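Local coordinates for thermostable monoacylglycerol lipase (Bacillus, PDB 4LHE), which probably hydrolyses monoacylglycerols to glycerol and free fatty acid, as a lipase of the alpha/beta hydrolase fold, at residues S9-F14 / T30-S35; V23-G28 / Y48-P53; H34-L39 / V227-Y232; E63-T68 / K161-S166; C114-I119 / C186-F191. All coordinates share one frame; numbering follows the deposited sequence.

Contact 1 of 5, residues S9-F14 / T30-S35; sequences SGAEPF and TGTPHS. With SO4 (sulfate ion), chain D.
T32, P33 and H34 pack against G10, A11 and E12 where two loops of the alpha/beta hydrolase fold meet, one leading into strand 14-16, the other joining strand 21-26 to helix 37-45. T30, first residue of 30-35, stands apart from 9-14 and binds a sulfate through N to O1 (2.7 Å) and through OG1 to the same oxygen; S97, H226 and F29 hold this ion too. T32 turns CB onto the methyl of A11 (CB to CB 3.7 Å). OG1 of T32, between its backbone N and carbonyl carbon (chi1 73°), accepts from H34 N at 3.0 Å, making an ST turn. An alanine here would probably leave H34 N without this acceptor and thin the packing over A11. The P33 ring lies along the first loop: CD is 3.4 Å from A11 O, a buried carbonyl with no polar partner in the model, and CB is 3.4 Å from E12 O. R37 NH2 hydrogen-bonds the carbonyls of G10 and E12. H34 brings CB to 3.6 Å from G10 O, and a water at the edge of its ring, in plane, bonds ND1 at 2.6 Å and donates to G10 O at 2.9 Å.

Contact 2 of 5, residues V23-G28 / Y48-P53; sequences VLLVHG and YTVCLP
V23 and L24 pair in register with V50 and C51 as parallel strands 21-26 and 49-52, the two strands of a beta-alpha-beta crossover through helix 37-45; their short axes run 4.8 Å apart at 20°. V23 gives N to T49 O (2.7 Å) and takes C51 N on its own O (2.8 Å), while CG2 touches CB of Y48. L24 faces the other side of the sheet, toward helices 70-87 and 98-109. Its CG is anti to the backbone N (chi1 -179°), and CD1 comes to 3.7 Å from SG of C51 and also meets CD of P53. L25 returns to the face of V23 and V50 under helix 37-45: N donates to C51 O at 2.9 Å, and CD1 reaches CG1 of V50 at 3.9 Å. Where the strands part, L25 O lies 3.3 Å from CD1 of L52. A water then takes over from direct pairing, donating to L25 O and P53 O and accepting from H27 N. The H27 ring is held by ND1 donating to G28 O and by NE2 hydrogen-bonded to L55 N. In its plane, the ring edge at CD2 sits 3.4 Å from P53 O.

Contact 3 of 5, residues H34-L39 / V227-Y232; sequences HSMRPL and VATLDY
T229 and S35 form the polar centre of this contact: T229 OG1 donates to S35 O at 2.7 Å. The donor stands 40° out of the carbonyl plane, so the bond does not follow a lone pair. T229 places OG1 between its backbone N and carbonyl carbon (chi1 53°), which leaves CG2 for the apolar side, 3.9 Å from M36 SD and 4.0 Å from L39 CD2. The side chain of L39 crosses T229 at about a right angle, and its other methyl, CD1, lies near T229 O. L230 closes the opposite flank of the bond: CG rests 3.9 Å from S35 CA, CD2 lies near H34 O, and CD2 also meets P38 CG at 4.3 Å. In the next shell, L96 of strand 90-96 underlies S35, M36 and T229, while L25 touches both M36 and L39. Q234 bonds T229 O, and I237 and I238 of helix 234-247 pack on L39. D231 ties the loop down further along by accepting from the backbone N of Y225, K150 and N151. The contact thus joins the start of helix 37-45 to the loop that follows the putative catalytic histidine. One short hydroxyl bond satisfies a buried carbonyl at this junction, while methyls and a sulfur pack around it, which is likely to hold the loop in a defined position.

Contact 4 of 5, residues E63-T68 / K161-S166; sequences EDMERT and KTPTAS
M65 crosses the ring of P163 at about a right angle, joining helix 62-67 to the start of helix 164-179, which lies in the insertion after strand 115-119 where lipases of this family usually carry their cap. CB of M65 points toward 161-166, and CG lies anti to the backbone N (chi1 168°). CG meets P163 CG at 3.8 Å and S166 OG at 3.3 Å. A bend at chi2 (90°) carries SD past the same hydroxyl at 4.0 Å, and CE ends 3.7 Å from S166 OG and also meets its CB. F29, H58 and Y159 touch this side chain. An alanine here would probably open a gap between helix 62-67 and the 163-166 turn, leaving P163 and S166 without much of their packing. E66 lays CB 3.8 Å from P163 CB. Its extended chain takes OE1 to a salt bridge with R140 and OE2 to a water held by A165 N at 2.8 Å. M65 O accepts from T68 OG1 (2.7 Å) and T68 N. A second water, 2.7 Å from S166 OG, also bonds E66 O and T68 O. Apolar packing of M65 on P163 thus lies beside water-bridged polar groups, joining the segments partly through solvent.

Contact 5 of 5, residues C114-I119 / C186-F191; sequences CGIVPI and CPALIF
V117 drives its CG1 into the edge of the F191 ring, near the ring plane, at 3.3 Å from CE2 and 3.6 Å from CD2, a tight fit. CG1 of V117 reaches that edge from a position anti to the backbone N (chi1 -172°), and the two side chains cross obliquely. The same valine stands beside L189, both pointing the same way, with CG1 to CD2 at 4.1 Å. I119 likewise lies alongside F191, CG1 3.8 Å from CD2, and reaches the ring obliquely. V117, I119, L189 and F191 share one side of the sheet, beneath F244, S241 and I237 of helix 234-247. On the other side CG of the P118 ring meets CG1 of I190, and I116 meets CB of A188 through CG1 and SG of C186 through CG2. The backbones are bonded by I116 N to P187 O (3.0 Å), L189 N to I116 O and F191 N to P118 O (3.2 Å). P118 has no N-H to offer, and L189 O, buried with no polar partner in the model, receives the CA-H of V117, while CD of P118 packs 3.3 Å from it. Strands 115-119 and 188-193, their short axes 7° apart, are neighbouring parallel strands in the mixed central sheet of an alpha/beta hydrolase, flanked by helices on its faces.

How the contacts relate
Contacts 2 and 5 lie on the same seven-stranded sheet, centres about 14 Å apart, with strand 90-96 between their strand pairs. Contact 1 adds the chain before strand 14-16 at the edge beyond 49-52, and touches contact 2. Contact 3 shares H34 and S35 with contact 1; it packs on L25 and L52 of contact 2 and, through T229 and L39, on I119 of contact 5, so it links the two parts of the sheet. Along the chain, contacts 4 and 5 fall between the segments of contact 3. Contacts 1, 2, 3 and 5 thus form one connected run of touching regions, whereas contact 4 sits separately in the probable cap region, its centre about 17 Å from that of contact 1 and about 29 Å from that of contact 5.

Contact 1 of 5, residues S9-F14 / T30-S35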
# COMPACT_ATOMS: atom_id res chain seq x y z
N SER A 9 -16.78 4.39 -9.70
CA SER A 9 -16.54 5.82 -9.73
C SER A 9 -15.71 6.19 -8.49
O SER A 9 -16.09 5.88 -7.36
CB SER A 9 -17.88 6.57 -9.73
OG SER A 9 -17.67 7.96 -9.95
N GLY A 10 -14.56 6.84 -8.70
CA GLY A 10 -13.69 7.23 -7.61
C GLY A 10 -12.48 6.33 -7.49
O GLY A 10 -11.51 6.63 -6.77
N ALA A 11 -12.53 5.21 -8.21
CA ALA A 11 -11.51 4.18 -8.12
C ALA A 11 -10.56 4.19 -9.32
O ALA A 11 -9.77 3.25 -9.52
CB ALA A 11 -12.17 2.82 -7.98
N GLU A 12 -10.62 5.25 -10.13
CA GLU A 12 -9.77 5.36 -11.31
C GLU A 12 -8.32 5.62 -10.90
O GLU A 12 -8.04 6.34 -9.92
CB GLU A 12 -10.25 6.49 -12.22
CG GLU A 12 -11.71 6.39 -12.68
CD GLU A 12 -12.68 6.95 -11.65
OE1 GLU A 12 -12.24 7.37 -10.56
OE2 GLU A 12 -13.90 6.97 -11.94
N PRO A 13 -7.37 5.03 -11.64
CA PRO A 13 -5.96 5.38 -11.41
C PRO A 13 -5.65 6.85 -11.72
O PRO A 13 -6.48 7.54 -12.32
CB PRO A 13 -5.21 4.44 -12.37
CG PRO A 13 -6.21 4.15 -13.47
CD PRO A 13 -7.54 4.08 -12.76
N PHE A 14 -4.48 7.32 -11.32
CA PHE A 14 -4.11 8.72 -11.46
C PHE A 14 -2.65 8.81 -11.90
O PHE A 14 -1.76 8.28 -11.23
CB PHE A 14 -4.35 9.48 -10.14
CG PHE A 14 -3.78 10.88 -10.12
CD1 PHE A 14 -4.31 11.88 -10.91
CD2 PHE A 14 -2.71 11.19 -9.29
CE1 PHE A 14 -3.78 13.17 -10.88
CE2 PHE A 14 -2.18 12.47 -9.26
CZ PHE A 14 -2.71 13.46 -10.06
N THR A 30 -8.10 -4.38 0.45
CA THR A 30 -9.53 -4.19 0.22
C THR A 30 -9.84 -3.03 -0.76
O THR A 30 -10.86 -3.05 -1.47
CB THR A 30 -10.28 -4.02 1.56
OG1 THR A 30 -9.80 -2.84 2.23
CG2 THR A 30 -10.02 -5.22 2.46
N GLY A 31 -8.93 -2.06 -0.85
CA GLY A 31 -9.25 -0.74 -1.39
C GLY A 31 -9.02 -0.44 -2.86
O GLY A 31 -9.04 -1.34 -3.72
N THR A 32 -8.85 0.85 -3.16
CA THR A 32 -8.78 1.36 -4.53
C THR A 32 -7.85 2.55 -4.50
O THR A 32 -7.44 2.96 -3.42
CB THR A 32 -10.16 1.84 -5.04
OG1 THR A 32 -10.51 3.07 -4.40
CG2 THR A 32 -11.25 0.78 -4.81
N PRO A 33 -7.52 3.12 -5.67
CA PRO A 33 -6.77 4.39 -5.65
C PRO A 33 -7.37 5.51 -4.79
O PRO A 33 -6.66 6.46 -4.46
CB PRO A 33 -6.78 4.80 -7.13
CG PRO A 33 -6.66 3.50 -7.83
CD PRO A 33 -7.52 2.53 -7.02
N HIS A 34 -8.65 5.42 -4.42
CA HIS A 34 -9.24 6.49 -3.60
C HIS A 34 -8.46 6.77 -2.31
O HIS A 34 -8.21 7.93 -1.95
CB HIS A 34 -10.72 6.18 -3.31
CG HIS A 34 -11.42 7.21 -2.48
ND1 HIS A 34 -11.73 8.47 -2.95
CD2 HIS A 34 -11.87 7.17 -1.20
CE1 HIS A 34 -12.36 9.15 -2.00
NE2 HIS A 34 -12.45 8.39 -0.93
N SER A 35 -8.06 5.71 -1.61
CA SER A 35 -7.32 5.86 -0.35
C SER A 35 -5.97 6.58 -0.52
O SER A 35 -5.45 7.20 0.43
CB SER A 35 -7.11 4.49 0.29
OG SER A 35 -6.16 3.73 -0.46
S SO4 D . -5.89 -2.84 3.49
O1 SO4 D . -7.04 -3.37 2.77
O2 SO4 D . -5.84 -1.37 3.33
O3 SO4 D . -6.02 -3.15 4.91
O4 SO4 D . -4.69 -3.50 2.95
O HOH W 1 -11.23 9.23 -5.43

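Contact 2 of 5, residues V23-G28 / Y48-P53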
# COMPACT_ATOMS: atom_id res chain seq x y z
N VAL A 23 6.95 9.52 -7.82
CA VAL A 23 6.40 8.79 -6.69
C VAL A 23 5.36 7.77 -7.17
O VAL A 23 4.37 8.13 -7.82
CB VAL A 23 5.75 9.72 -5.64
CG1 VAL A 23 5.37 8.90 -4.42
CG2 VAL A 23 6.72 10.82 -5.21
N LEU A 24 5.60 6.50 -6.84
CA LEU A 24 4.63 5.43 -7.08
C LEU A 24 3.82 5.26 -5.79
O LEU A 24 4.41 5.11 -4.71
CB LEU A 24 5.39 4.12 -7.36
CG LEU A 24 4.56 2.88 -7.65
CD1 LEU A 24 3.82 3.08 -8.92
CD2 LEU A 24 5.46 1.64 -7.75
N LEU A 25 2.49 5.30 -5.89
CA LEU A 25 1.64 5.10 -4.70
C LEU A 25 0.79 3.83 -4.80
O LEU A 25 0.08 3.62 -5.78
CB LEU A 25 0.72 6.30 -4.48
CG LEU A 25 1.40 7.66 -4.25
CD1 LEU A 25 1.62 8.37 -5.57
CD2 LEU A 25 0.54 8.52 -3.33
N VAL A 26 0.87 2.97 -3.78
CA VAL A 26 0.24 1.67 -3.87
C VAL A 26 -0.88 1.52 -2.84
O VAL A 26 -0.61 1.51 -1.63
CB VAL A 26 1.26 0.53 -3.71
CG1 VAL A 26 0.65 -0.79 -4.19
CG2 VAL A 26 2.54 0.84 -4.53
N HIS A 27 -2.12 1.39 -3.32
CA HIS A 27 -3.27 1.23 -2.43
C HIS A 27 -3.30 -0.18 -1.83
O HIS A 27 -2.47 -1.02 -2.20
CB HIS A 27 -4.60 1.60 -3.11
CG HIS A 27 -5.03 0.67 -4.21
ND1 HIS A 27 -5.71 -0.51 -3.97
CD2 HIS A 27 -4.94 0.77 -5.56
CE1 HIS A 27 -5.99 -1.10 -5.12
NE2 HIS A 27 -5.54 -0.34 -6.10
N GLY A 28 -4.23 -0.43 -0.91
CA GLY A 28 -4.24 -1.67 -0.16
C GLY A 28 -5.12 -2.80 -0.69
O GLY A 28 -5.72 -2.69 -1.75
N TYR A 48 6.24 16.60 -8.33
CA TYR A 48 6.64 15.23 -8.61
C TYR A 48 5.80 14.61 -9.72
O TYR A 48 4.62 14.90 -9.87
CB TYR A 48 6.55 14.40 -7.33
CG TYR A 48 7.53 14.87 -6.28
CD1 TYR A 48 8.86 14.51 -6.36
CD2 TYR A 48 7.14 15.69 -5.22
CE1 TYR A 48 9.78 14.93 -5.43
CE2 TYR A 48 8.06 16.12 -4.27
CZ TYR A 48 9.39 15.74 -4.40
OH TYR A 48 10.34 16.12 -3.48
N THR A 49 6.45 13.78 -10.52
CA THR A 49 5.72 12.86 -11.38
C THR A 49 5.15 11.79 -10.45
O THR A 49 5.83 11.31 -9.54
CB THR A 49 6.66 12.27 -12.43
OG1 THR A 49 7.08 13.34 -13.29
CG2 THR A 49 5.97 11.21 -13.26
N VAL A 50 3.89 11.45 -10.67
CA VAL A 50 3.15 10.62 -9.74
C VAL A 50 2.45 9.50 -10.50
O VAL A 50 1.88 9.73 -11.56
CB VAL A 50 2.15 11.51 -8.99
CG1 VAL A 50 0.91 10.76 -8.63
CG2 VAL A 50 2.81 12.13 -7.76
N CYS A 51 2.53 8.28 -9.98
CA CYS A 51 1.81 7.14 -10.58
C CYS A 51 1.01 6.40 -9.51
O CYS A 51 1.57 5.88 -8.53
CB CYS A 51 2.80 6.20 -11.28
SG CYS A 51 2.10 4.61 -11.88
N LEU A 52 -0.30 6.34 -9.69
CA LEU A 52 -1.18 5.71 -8.71
C LEU A 52 -2.06 4.72 -9.45
O LEU A 52 -3.18 5.05 -9.86
CB LEU A 52 -2.02 6.76 -7.95
CG LEU A 52 -3.21 6.29 -7.10
CD1 LEU A 52 -2.86 5.07 -6.25
CD2 LEU A 52 -3.72 7.40 -6.20
N PRO A 53 -1.53 3.50 -9.65
CA PRO A 53 -2.23 2.45 -10.40
C PRO A 53 -3.39 1.86 -9.61
O PRO A 53 -3.42 1.99 -8.37
CB PRO A 53 -1.15 1.38 -10.62
CG PRO A 53 -0.16 1.59 -9.49
CD PRO A 53 -0.17 3.10 -9.25
O HOH W 2 -1.99 1.61 -6.23

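Contact 3 of 5, residues H34-L39 / V227-Y232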
# COMPACT_ATOMS: atom_id res chain seq x y z
N HIS A 34 -8.65 5.42 -4.42
CA HIS A 34 -9.24 6.49 -3.60
C HIS A 34 -8.46 6.77 -2.31
O HIS A 34 -8.21 7.93 -1.95
CB HIS A 34 -10.72 6.18 -3.31
CG HIS A 34 -11.42 7.21 -2.48
ND1 HIS A 34 -11.73 8.47 -2.95
CD2 HIS A 34 -11.87 7.17 -1.20
CE1 HIS A 34 -12.36 9.15 -2.00
NE2 HIS A 34 -12.45 8.39 -0.93
N SER A 35 -8.06 5.71 -1.61
CA SER A 35 -7.32 5.86 -0.35
C SER A 35 -5.97 6.58 -0.52
O SER A 35 -5.45 7.20 0.43
CB SER A 35 -7.11 4.49 0.29
OG SER A 35 -6.16 3.73 -0.46
N MET A 36 -5.40 6.53 -1.72
CA MET A 36 -4.09 7.15 -1.95
C MET A 36 -4.14 8.47 -2.71
O MET A 36 -3.14 9.17 -2.78
CB MET A 36 -3.12 6.19 -2.67
CG MET A 36 -2.86 4.87 -1.96
SD MET A 36 -2.11 5.06 -0.33
CE MET A 36 -0.39 5.35 -0.77
N ARG A 37 -5.29 8.83 -3.28
CA ARG A 37 -5.39 10.03 -4.11
C ARG A 37 -5.02 11.37 -3.44
O ARG A 37 -4.46 12.25 -4.11
CB ARG A 37 -6.79 10.12 -4.76
CG ARG A 37 -6.93 11.29 -5.75
CD ARG A 37 -8.30 11.32 -6.43
NE ARG A 37 -8.75 9.97 -6.75
CZ ARG A 37 -8.53 9.35 -7.90
NH1 ARG A 37 -7.89 9.97 -8.88
NH2 ARG A 37 -8.97 8.09 -8.07
N PRO A 38 -5.35 11.55 -2.15
CA PRO A 38 -4.97 12.88 -1.64
C PRO A 38 -3.46 13.04 -1.54
O PRO A 38 -2.95 14.14 -1.73
CB PRO A 38 -5.59 12.91 -0.24
CG PRO A 38 -6.79 12.05 -0.37
CD PRO A 38 -6.37 10.91 -1.30
N LEU A 39 -2.75 11.96 -1.24
CA LEU A 39 -1.29 11.98 -1.28
C LEU A 39 -0.79 12.26 -2.69
O LEU A 39 0.03 13.15 -2.91
CB LEU A 39 -0.70 10.65 -0.76
CG LEU A 39 -0.55 10.47 0.75
CD1 LEU A 39 -1.87 10.59 1.45
CD2 LEU A 39 0.08 9.10 1.06
N VAL A 227 -6.63 3.12 8.22
CA VAL A 227 -6.66 3.79 6.91
C VAL A 227 -6.13 5.22 7.06
O VAL A 227 -6.86 6.18 6.82
CB VAL A 227 -8.07 3.84 6.35
CG1 VAL A 227 -8.06 4.28 4.87
CG2 VAL A 227 -8.72 2.48 6.47
N ALA A 228 -4.86 5.33 7.44
CA ALA A 228 -4.27 6.60 7.89
C ALA A 228 -4.19 7.68 6.79
O ALA A 228 -4.20 8.87 7.08
CB ALA A 228 -2.87 6.31 8.48
N THR A 229 -4.13 7.24 5.53
CA THR A 229 -3.99 8.15 4.39
C THR A 229 -5.24 8.99 4.17
O THR A 229 -5.21 10.04 3.51
CB THR A 229 -3.69 7.37 3.11
OG1 THR A 229 -4.69 6.35 2.93
CG2 THR A 229 -2.31 6.70 3.19
N LEU A 230 -6.36 8.53 4.72
CA LEU A 230 -7.61 9.26 4.63
C LEU A 230 -8.01 9.84 5.98
O LEU A 230 -9.01 10.56 6.08
CB LEU A 230 -8.72 8.33 4.15
CG LEU A 230 -8.67 7.72 2.76
CD1 LEU A 230 -9.88 6.82 2.56
CD2 LEU A 230 -8.66 8.79 1.72
N ASP A 231 -7.25 9.50 7.03
CA ASP A 231 -7.63 9.84 8.40
C ASP A 231 -7.09 11.21 8.84
O ASP A 231 -6.54 11.96 8.02
CB ASP A 231 -7.15 8.75 9.36
CG ASP A 231 -8.18 8.40 10.43
OD1 ASP A 231 -9.08 9.23 10.70
OD2 ASP A 231 -8.10 7.28 10.98
N TYR A 232 -7.24 11.53 10.12
CA TYR A 232 -6.83 12.85 10.62
C TYR A 232 -5.33 13.16 10.46
O TYR A 232 -4.94 14.32 10.35
CB TYR A 232 -7.25 13.03 12.09
CG TYR A 232 -8.75 13.16 12.31
CD1 TYR A 232 -9.46 14.22 11.76
CD2 TYR A 232 -9.43 12.24 13.09
CE1 TYR A 232 -10.83 14.35 11.97
CE2 TYR A 232 -10.79 12.35 13.30
CZ TYR A 232 -11.48 13.41 12.74
OH TYR A 232 -12.84 13.52 12.97

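Contact 4 of 5, residues E63-T68 / K161-S166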
# COMPACT_ATOMS: atom_id res chain seq x y z
N GLU A 63 -15.74 -10.44 -7.23
CA GLU A 63 -15.55 -11.63 -8.06
C GLU A 63 -14.32 -11.51 -8.94
O GLU A 63 -13.59 -12.49 -9.15
CB GLU A 63 -16.79 -11.87 -8.92
CG GLU A 63 -17.90 -12.62 -8.21
CD GLU A 63 -19.20 -12.48 -8.95
OE1 GLU A 63 -19.40 -11.42 -9.57
OE2 GLU A 63 -20.01 -13.43 -8.93
N ASP A 64 -14.10 -10.31 -9.47
CA ASP A 64 -12.86 -9.99 -10.18
C ASP A 64 -11.67 -10.21 -9.27
O ASP A 64 -10.72 -10.90 -9.62
CB ASP A 64 -12.89 -8.54 -10.66
CG ASP A 64 -13.76 -8.33 -11.88
OD1 ASP A 64 -14.13 -9.34 -12.54
OD2 ASP A 64 -14.09 -7.17 -12.20
N MET A 65 -11.73 -9.60 -8.09
CA MET A 65 -10.73 -9.81 -7.05
C MET A 65 -10.43 -11.29 -6.81
O MET A 65 -9.27 -11.70 -6.71
CB MET A 65 -11.24 -9.18 -5.75
CG MET A 65 -10.44 -9.56 -4.54
SD MET A 65 -9.12 -8.39 -4.31
CE MET A 65 -8.75 -8.70 -2.59
N GLU A 66 -11.49 -12.10 -6.75
CA GLU A 66 -11.37 -13.52 -6.41
C GLU A 66 -10.47 -14.31 -7.35
O GLU A 66 -9.75 -15.21 -6.92
CB GLU A 66 -12.76 -14.15 -6.37
CG GLU A 66 -12.72 -15.64 -6.12
CD GLU A 66 -14.07 -16.20 -5.77
OE1 GLU A 66 -15.09 -15.79 -6.37
OE2 GLU A 66 -14.11 -17.06 -4.88
N ARG A 67 -10.48 -13.97 -8.64
CA ARG A 67 -9.70 -14.76 -9.60
C ARG A 67 -8.25 -14.29 -9.76
O ARG A 67 -7.44 -15.00 -10.36
CB ARG A 67 -10.42 -14.84 -10.97
CG ARG A 67 -10.44 -13.55 -11.79
CD ARG A 67 -10.73 -13.82 -13.28
NE ARG A 67 -12.15 -13.98 -13.59
CZ ARG A 67 -12.62 -14.45 -14.75
NH1 ARG A 67 -11.80 -14.83 -15.72
NH2 ARG A 67 -13.93 -14.55 -14.94
N THR A 68 -7.91 -13.12 -9.21
CA THR A 68 -6.54 -12.63 -9.26
C THR A 68 -5.65 -13.33 -8.24
O THR A 68 -6.13 -13.83 -7.22
CB THR A 68 -6.44 -11.12 -8.98
OG1 THR A 68 -6.83 -10.85 -7.62
CG2 THR A 68 -7.31 -10.35 -9.94
N LYS A 161 -17.48 -7.71 0.63
CA LYS A 161 -17.07 -9.09 0.87
C LYS A 161 -15.63 -9.32 0.40
O LYS A 161 -15.20 -8.74 -0.61
CB LYS A 161 -18.05 -10.07 0.20
CG LYS A 161 -19.12 -10.62 1.14
CD LYS A 161 -20.11 -11.56 0.43
CE LYS A 161 -20.80 -12.52 1.42
NZ LYS A 161 -21.66 -13.55 0.74
N THR A 162 -14.89 -10.14 1.14
CA THR A 162 -13.52 -10.47 0.77
C THR A 162 -13.44 -11.95 0.43
O THR A 162 -13.82 -12.79 1.24
CB THR A 162 -12.55 -10.16 1.91
OG1 THR A 162 -12.53 -8.75 2.15
CG2 THR A 162 -11.15 -10.61 1.55
N PRO A 163 -12.95 -12.27 -0.78
CA PRO A 163 -12.81 -13.66 -1.22
C PRO A 163 -11.72 -14.31 -0.39
O PRO A 163 -10.65 -13.71 -0.20
CB PRO A 163 -12.36 -13.53 -2.68
CG PRO A 163 -12.78 -12.17 -3.08
CD PRO A 163 -12.61 -11.33 -1.86
N THR A 164 -11.98 -15.52 0.11
CA THR A 164 -11.03 -16.13 1.02
C THR A 164 -9.87 -16.68 0.22
O THR A 164 -8.77 -16.87 0.74
CB THR A 164 -11.68 -17.18 1.94
OG1 THR A 164 -12.00 -18.36 1.19
CG2 THR A 164 -12.94 -16.64 2.53
N ALA A 165 -10.11 -16.92 -1.06
CA ALA A 165 -9.03 -17.28 -1.97
C ALA A 165 -8.00 -16.14 -2.02
O ALA A 165 -6.80 -16.38 -2.15
CB ALA A 165 -9.58 -17.55 -3.35
N SER A 166 -8.49 -14.89 -1.92
CA SER A 166 -7.62 -13.71 -1.96
C SER A 166 -6.79 -13.59 -0.69
O SER A 166 -5.63 -13.18 -0.73
CB SER A 166 -8.44 -12.43 -2.15
OG SER A 166 -8.93 -12.33 -3.47
O HOH W 3 -7.77 -14.20 -5.06
O HOH W 4 -12.65 -17.36 -2.08

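Contact 5 of 5, residues C114-I119 / C186-F191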
# COMPACT_ATOMS: atom_id res chain seq x y z
N CYS A 114 15.12 4.93 -4.80
CA CYS A 114 15.84 5.87 -3.94
C CYS A 114 15.25 5.98 -2.53
O CYS A 114 15.85 6.62 -1.67
CB CYS A 114 15.94 7.24 -4.60
SG CYS A 114 17.06 7.28 -6.05
N GLY A 115 14.10 5.36 -2.29
CA GLY A 115 13.51 5.39 -0.95
C GLY A 115 12.09 4.86 -0.89
O GLY A 115 11.39 4.83 -1.90
N ILE A 116 11.67 4.42 0.31
CA ILE A 116 10.32 3.90 0.48
C ILE A 116 9.59 4.49 1.67
O ILE A 116 10.20 4.80 2.70
CB ILE A 116 10.29 2.36 0.58
CG1 ILE A 116 11.20 1.85 1.70
CG2 ILE A 116 10.64 1.73 -0.78
CD1 ILE A 116 11.20 0.34 1.81
N VAL A 117 8.28 4.64 1.52
CA VAL A 117 7.43 5.14 2.61
C VAL A 117 6.22 4.21 2.85
O VAL A 117 5.09 4.49 2.42
CB VAL A 117 6.99 6.62 2.37
CG1 VAL A 117 6.28 7.16 3.61
CG2 VAL A 117 8.20 7.49 2.09
N PRO A 118 6.46 3.08 3.52
CA PRO A 118 5.33 2.18 3.83
C PRO A 118 4.48 2.74 4.96
O PRO A 118 5.02 3.31 5.90
CB PRO A 118 6.04 0.89 4.28
CG PRO A 118 7.41 1.34 4.76
CD PRO A 118 7.77 2.52 3.92
N ILE A 119 3.16 2.62 4.86
CA ILE A 119 2.27 3.16 5.89
C ILE A 119 1.40 2.02 6.39
O ILE A 119 0.64 1.45 5.61
CB ILE A 119 1.33 4.23 5.29
CG1 ILE A 119 2.13 5.32 4.57
CG2 ILE A 119 0.40 4.80 6.35
CD1 ILE A 119 1.26 6.37 3.88
N CYS A 186 17.50 0.88 0.62
CA CYS A 186 17.26 2.30 0.39
C CYS A 186 16.71 2.94 1.66
O CYS A 186 16.24 2.24 2.56
CB CYS A 186 16.29 2.49 -0.78
SG CYS A 186 14.65 1.82 -0.48
N PRO A 187 16.80 4.29 1.76
CA PRO A 187 16.22 4.99 2.91
C PRO A 187 14.76 4.60 3.17
O PRO A 187 13.97 4.44 2.24
CB PRO A 187 16.31 6.46 2.49
CG PRO A 187 17.57 6.51 1.68
CD PRO A 187 17.57 5.20 0.89
N ALA A 188 14.40 4.45 4.44
CA ALA A 188 13.03 4.05 4.77
C ALA A 188 12.39 4.99 5.80
O ALA A 188 13.02 5.37 6.78
CB ALA A 188 13.01 2.59 5.26
N LEU A 189 11.16 5.40 5.52
CA LEU A 189 10.37 6.21 6.44
C LEU A 189 9.10 5.40 6.72
O LEU A 189 8.28 5.17 5.83
CB LEU A 189 10.00 7.56 5.81
CG LEU A 189 9.04 8.47 6.59
CD1 LEU A 189 9.68 8.86 7.91
CD2 LEU A 189 8.63 9.73 5.81
N ILE A 190 8.95 4.98 7.97
CA ILE A 190 7.94 3.98 8.32
C ILE A 190 6.87 4.60 9.19
O ILE A 190 7.12 4.90 10.37
CB ILE A 190 8.61 2.78 9.04
CG1 ILE A 190 9.67 2.13 8.13
CG2 ILE A 190 7.59 1.74 9.47
CD1 ILE A 190 10.49 1.05 8.83
N PHE A 191 5.67 4.80 8.62
CA PHE A 191 4.51 5.26 9.38
C PHE A 191 3.73 4.13 10.04
O PHE A 191 3.54 3.07 9.46
CB PHE A 191 3.54 6.03 8.46
CG PHE A 191 4.07 7.36 7.99
CD1 PHE A 191 4.16 8.44 8.86
CD2 PHE A 191 4.47 7.53 6.67
CE1 PHE A 191 4.65 9.67 8.42
CE2 PHE A 191 4.95 8.75 6.23
CZ PHE A 191 5.05 9.82 7.10